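Local coordinates for protein heroin esterase (Rhodococcus sp., PDB 1LZL) that is an alpha/beta-hydrolase fold acetyl esterase that probably hydrolyses the acetyl ester groups of heroin, at residues L186-V198 with G228-R242. Sequence-based numbering, arbitrary orientation.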
loop_
_atom_site.group_PDB
_atom_site.type_symbol
_atom_site.label_atom_id
_atom_site.label_comp_id
_atom_site.label_asym_id
_atom_site.label_seq_id
_atom_site.Cartn_x
_atom_site.Cartn_y
_atom_site.Cartn_z
ATOM N N LEU A 186 6.226 -2.452 1.406
ATOM C CA LEU A 186 5.466 -2.510 0.170
ATOM C C LEU A 186 4.771 -3.847 0.025
ATOM O O LEU A 186 5.467 -4.866 -0.237
ATOM C CB LEU A 186 6.414 -2.235 -1.030
ATOM C CG LEU A 186 7.202 -0.916 -0.935
ATOM C CD1 LEU A 186 8.067 -0.743 -2.177
ATOM C CD2 LEU A 186 6.283 0.303 -0.756
ATOM N N GLU A 187 3.463 -3.897 0.177
ATOM C CA GLU A 187 2.778 -5.187 0.067
ATOM C C GLU A 187 2.063 -5.270 -1.265
ATOM O O GLU A 187 1.238 -4.374 -1.535
ATOM C CB GLU A 187 1.805 -5.281 1.259
ATOM C CG GLU A 187 0.961 -6.511 1.381
ATOM C CD GLU A 187 0.231 -6.600 2.733
ATOM O OE1 GLU A 187 0.003 -5.568 3.397
ATOM O OE2 GLU A 187 -0.099 -7.776 3.082
ATOM N N ILE A 188 2.337 -6.309 -2.034
ATOM C CA ILE A 188 1.756 -6.508 -3.377
ATOM C C ILE A 188 1.653 -5.174 -4.136
ATOM O O ILE A 188 0.627 -4.781 -4.652
ATOM C CB ILE A 188 0.438 -7.282 -3.324
ATOM C CG1 ILE A 188 -0.718 -6.653 -2.503
ATOM C CG2 ILE A 188 0.718 -8.692 -2.837
ATOM C CD1 ILE A 188 -2.026 -7.448 -2.477
ATOM N N PRO A 189 2.768 -4.409 -4.214
ATOM C CA PRO A 189 2.635 -3.047 -4.738
ATOM C C PRO A 189 2.320 -2.942 -6.220
ATOM O O PRO A 189 2.783 -3.791 -7.005
ATOM C CB PRO A 189 4.057 -2.456 -4.484
ATOM C CG PRO A 189 4.964 -3.659 -4.508
ATOM C CD PRO A 189 4.156 -4.744 -3.806
ATOM N N GLU A 190 1.607 -1.896 -6.640
ATOM C CA GLU A 190 1.269 -1.536 -8.013
ATOM C C GLU A 190 2.212 -0.411 -8.417
ATOM O O GLU A 190 2.050 0.740 -7.980
ATOM C CB GLU A 190 -0.193 -1.115 -8.070
ATOM C CG GLU A 190 -0.681 -0.732 -9.462
ATOM C CD GLU A 190 -2.151 -0.372 -9.489
ATOM O OE1 GLU A 190 -2.815 -0.331 -8.445
ATOM O OE2 GLU A 190 -2.617 -0.122 -10.631
ATOM N N LEU A 191 3.225 -0.757 -9.246
ATOM C CA LEU A 191 4.406 0.110 -9.426
ATOM C C LEU A 191 4.663 0.572 -10.860
ATOM O O LEU A 191 5.351 1.550 -11.082
ATOM C CB LEU A 191 5.666 -0.625 -8.950
ATOM C CG LEU A 191 5.732 -0.987 -7.460
ATOM C CD1 LEU A 191 6.824 -2.026 -7.224
ATOM C CD2 LEU A 191 5.937 0.255 -6.613
ATOM N N ASP A 192 4.134 -0.188 -11.841
ATOM C CA ASP A 192 4.567 0.039 -13.235
ATOM C C ASP A 192 3.382 0.117 -14.173
ATOM O O ASP A 192 2.647 -0.867 -14.279
ATOM C CB ASP A 192 5.478 -1.154 -13.610
ATOM C CG ASP A 192 6.259 -0.928 -14.893
ATOM O OD1 ASP A 192 5.828 -0.016 -15.649
ATOM O OD2 ASP A 192 7.252 -1.627 -15.167
ATOM N N ASP A 193 3.173 1.264 -14.821
ATOM C CA ASP A 193 1.998 1.434 -15.681
ATOM C C ASP A 193 2.178 0.721 -17.012
ATOM O O ASP A 193 1.201 0.650 -17.756
ATOM C CB ASP A 193 1.739 2.924 -15.945
ATOM C CG ASP A 193 2.939 3.551 -16.622
ATOM O OD1 ASP A 193 4.049 3.570 -16.070
ATOM O OD2 ASP A 193 2.730 4.021 -17.763
ATOM N N ARG A 194 3.372 0.249 -17.306
ATOM C CA ARG A 194 3.638 -0.208 -18.690
ATOM C C ARG A 194 3.058 -1.574 -18.935
ATOM O O ARG A 194 2.878 -1.931 -20.130
ATOM C CB ARG A 194 5.143 -0.189 -18.935
ATOM C CG ARG A 194 5.660 1.225 -18.964
ATOM C CD ARG A 194 7.148 1.331 -18.850
ATOM N NE ARG A 194 7.680 0.775 -17.609
ATOM C CZ ARG A 194 8.949 0.795 -17.245
ATOM N NH1 ARG A 194 9.900 1.352 -17.989
ATOM N NH2 ARG A 194 9.278 0.248 -16.078
ATOM N N LEU A 195 2.750 -2.392 -17.957
ATOM C CA LEU A 195 2.040 -3.675 -18.170
ATOM C C LEU A 195 2.791 -4.608 -19.119
ATOM O O LEU A 195 2.156 -5.302 -19.920
ATOM C CB LEU A 195 0.569 -3.447 -18.588
ATOM C CG LEU A 195 -0.175 -2.340 -17.816
ATOM C CD1 LEU A 195 -1.662 -2.286 -18.201
ATOM C CD2 LEU A 195 -0.034 -2.511 -16.314
ATOM N N GLU A 196 4.126 -4.600 -18.992
ATOM C CA GLU A 196 4.941 -5.395 -19.944
ATOM C C GLU A 196 5.629 -6.590 -19.346
ATOM O O GLU A 196 6.263 -7.373 -20.069
ATOM C CB GLU A 196 6.004 -4.491 -20.588
ATOM C CG GLU A 196 7.055 -3.832 -19.682
ATOM C CD GLU A 196 7.784 -2.679 -20.346
ATOM O OE1 GLU A 196 7.481 -2.308 -21.516
ATOM O OE2 GLU A 196 8.707 -2.089 -19.730
ATOM N N THR A 197 5.512 -6.784 -18.036
ATOM C CA THR A 197 6.059 -8.002 -17.447
ATOM C C THR A 197 5.278 -9.231 -17.886
ATOM O O THR A 197 4.102 -9.180 -18.270
ATOM C CB THR A 197 6.018 -7.884 -15.902
ATOM O OG1 THR A 197 4.645 -7.696 -15.539
ATOM C CG2 THR A 197 6.869 -6.740 -15.405
ATOM N N VAL A 198 5.933 -10.397 -17.739
ATOM C CA VAL A 198 5.199 -11.645 -18.048
ATOM C C VAL A 198 3.963 -11.799 -17.192
ATOM O O VAL A 198 2.880 -12.183 -17.727
ATOM C CB VAL A 198 6.102 -12.875 -17.850
ATOM C CG1 VAL A 198 5.320 -14.172 -18.028
ATOM C CG2 VAL A 198 7.255 -12.790 -18.838
ATOM N N GLY A 228 -0.882 5.810 -22.424
ATOM C CA GLY A 228 -0.607 4.386 -22.305
ATOM C C GLY A 228 0.873 4.106 -22.031
ATOM O O GLY A 228 1.620 5.046 -21.790
ATOM N N PRO A 229 1.218 2.821 -22.084
ATOM C CA PRO A 229 2.572 2.371 -21.717
ATOM C C PRO A 229 3.681 3.107 -22.416
ATOM O O PRO A 229 4.793 3.364 -21.931
ATOM C CB PRO A 229 2.530 0.899 -22.171
ATOM C CG PRO A 229 1.104 0.499 -21.858
ATOM C CD PRO A 229 0.329 1.676 -22.443
ATOM N N GLU A 230 3.401 3.515 -23.678
ATOM C CA GLU A 230 4.549 4.151 -24.332
ATOM C C GLU A 230 4.596 5.626 -24.033
ATOM O O GLU A 230 5.417 6.347 -24.579
ATOM C CB GLU A 230 4.477 3.850 -25.835
ATOM C CG GLU A 230 4.625 2.355 -26.102
ATOM C CD GLU A 230 3.456 1.858 -26.942
ATOM O OE1 GLU A 230 3.536 1.993 -28.185
ATOM O OE2 GLU A 230 2.503 1.356 -26.298
ATOM N N ASP A 231 3.728 6.129 -23.171
ATOM C CA ASP A 231 3.795 7.543 -22.843
ATOM C C ASP A 231 5.138 7.834 -22.182
ATOM O O ASP A 231 5.485 7.217 -21.172
ATOM C CB ASP A 231 2.550 7.885 -22.021
ATOM C CG ASP A 231 2.425 9.383 -21.779
ATOM O OD1 ASP A 231 3.485 10.061 -21.804
ATOM O OD2 ASP A 231 1.297 9.860 -21.569
ATOM N N PRO A 232 5.960 8.730 -22.749
ATOM C CA PRO A 232 7.220 9.139 -22.126
ATOM C C PRO A 232 7.043 10.131 -20.986
ATOM O O PRO A 232 7.991 10.402 -20.235
ATOM C CB PRO A 232 7.971 9.838 -23.277
ATOM C CG PRO A 232 6.889 10.419 -24.127
ATOM C CD PRO A 232 5.787 9.384 -24.072
ATOM N N ASP A 233 5.860 10.735 -20.817
ATOM C CA ASP A 233 5.785 11.726 -19.757
ATOM C C ASP A 233 5.095 11.174 -18.514
ATOM O O ASP A 233 4.104 11.777 -18.111
ATOM C CB ASP A 233 5.022 12.978 -20.170
ATOM C CG ASP A 233 5.580 13.767 -21.325
ATOM O OD1 ASP A 233 6.805 13.649 -21.562
ATOM O OD2 ASP A 233 4.779 14.487 -21.969
ATOM N N VAL A 234 5.604 10.089 -17.922
ATOM C CA VAL A 234 5.041 9.587 -16.680
ATOM C C VAL A 234 6.011 9.810 -15.529
ATOM O O VAL A 234 7.182 9.392 -15.568
ATOM C CB VAL A 234 4.695 8.080 -16.808
ATOM C CG1 VAL A 234 4.121 7.596 -15.484
ATOM C CG2 VAL A 234 3.712 7.861 -17.941
ATOM N N SER A 235 5.544 10.500 -14.472
ATOM C CA SER A 235 6.384 10.746 -13.312
ATOM C C SER A 235 6.818 9.482 -12.576
ATOM O O SER A 235 6.050 8.534 -12.408
ATOM C CB SER A 235 5.569 11.629 -12.340
ATOM O OG SER A 235 6.378 11.837 -11.157
ATOM N N ILE A 236 8.081 9.482 -12.135
ATOM C CA ILE A 236 8.556 8.366 -11.300
ATOM C C ILE A 236 7.762 8.322 -9.993
ATOM O O ILE A 236 7.783 7.244 -9.369
ATOM C CB ILE A 236 10.054 8.476 -10.987
ATOM C CG1 ILE A 236 10.389 9.685 -10.086
ATOM C CG2 ILE A 236 10.845 8.427 -12.280
ATOM C CD1 ILE A 236 11.821 9.663 -9.594
ATOM N N TYR A 237 7.100 9.400 -9.586
ATOM C CA TYR A 237 6.310 9.315 -8.365
ATOM C C TYR A 237 4.944 8.657 -8.630
ATOM O O TYR A 237 4.316 8.209 -7.652
ATOM C CB TYR A 237 6.135 10.695 -7.742
ATOM C CG TYR A 237 7.457 11.431 -7.617
ATOM C CD1 TYR A 237 8.499 10.924 -6.881
ATOM C CD2 TYR A 237 7.674 12.648 -8.240
ATOM C CE1 TYR A 237 9.708 11.565 -6.749
ATOM C CE2 TYR A 237 8.881 13.317 -8.133
ATOM C CZ TYR A 237 9.899 12.787 -7.371
ATOM O OH TYR A 237 11.112 13.450 -7.291
ATOM N N ALA A 238 4.496 8.621 -9.875
ATOM C CA ALA A 238 3.295 7.930 -10.294
ATOM C C ALA A 238 3.597 6.443 -10.467
ATOM O O ALA A 238 2.816 5.598 -10.019
ATOM C CB ALA A 238 2.737 8.505 -11.600
ATOM N N ALA A 239 4.702 6.139 -11.166
ATOM C CA ALA A 239 5.057 4.758 -11.505
ATOM C C ALA A 239 6.507 4.531 -11.092
ATOM O O ALA A 239 7.424 4.746 -11.933
ATOM C CB ALA A 239 4.875 4.491 -13.010
ATOM N N PRO A 240 6.752 4.216 -9.837
ATOM C CA PRO A 240 8.116 4.074 -9.318
ATOM C C PRO A 240 8.982 3.126 -10.126
ATOM O O PRO A 240 10.215 3.316 -10.130
ATOM C CB PRO A 240 7.865 3.557 -7.891
ATOM C CG PRO A 240 6.556 4.236 -7.516
ATOM C CD PRO A 240 5.720 4.128 -8.758
ATOM N N SER A 241 8.424 2.126 -10.814
ATOM C CA SER A 241 9.285 1.264 -11.627
ATOM C C SER A 241 10.034 2.058 -12.703
ATOM O O SER A 241 11.069 1.560 -13.173
ATOM C CB SER A 241 8.425 0.193 -12.302
ATOM O OG SER A 241 7.786 -0.640 -11.330
ATOM N N ARG A 242 9.518 3.217 -13.096
ATOM C CA ARG A 242 10.248 4.052 -14.091
ATOM C C ARG A 242 11.430 4.768 -13.489
ATOM O O ARG A 242 12.255 5.343 -14.242
ATOM C CB ARG A 242 9.257 5.033 -14.713
ATOM C CG ARG A 242 8.239 4.334 -15.619
ATOM C CD ARG A 242 7.296 5.391 -16.175
ATOM N NE ARG A 242 6.244 4.897 -17.052
ATOM C CZ ARG A 242 6.200 5.091 -18.370
ATOM N NH1 ARG A 242 7.179 5.752 -18.990
ATOM N NH2 ARG A 242 5.193 4.626 -19.080
HETATM O O HOH W 1 2.398 3.706 -8.101
#
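A bidentate, side-on Asp-Arg salt bridge, D193 with R242, ties the loop leaving strand 183-187 to the loop that precedes strand 252-257. R242 NE meets D193 OD1 at 2.7 Å. R242 NH2 meets D193 OD2 at 2.9 Å, each oxygen using its syn lone pair, with carboxylate and guanidinium nearly coplanar. With CG between the backbone N and the carbonyl carbon (chi1 60°), the D193 carboxylate is brought to the edge of the guanidinium; Y226 OH also binds OD2. V234 CB lies over one face of the R242 guanidinium and R194 CD over the other. In this alpha/beta hydrolase, both loops belong to the long crossover from strand 183-187 to its parallel neighbour 252-257, which also contains helices 198-202 and 211-222. A bend at chi3 (-61°) sets one face of the R194 guanidinium over R242 CG. The two like charges, R194 NE and R242 NE 4.4 Å apart, are probably offset by the two aspartates, since R194 grips D192 with NE and NH2 as R242 grips D193. Nearer the sheet, S241 N donates to L191 O (3.1 Å, 169°) from above the carbonyl plane, while L191 CD2 packs on P240 CB at 4.0 Å, both side chains resting on A167 of helix 161-176.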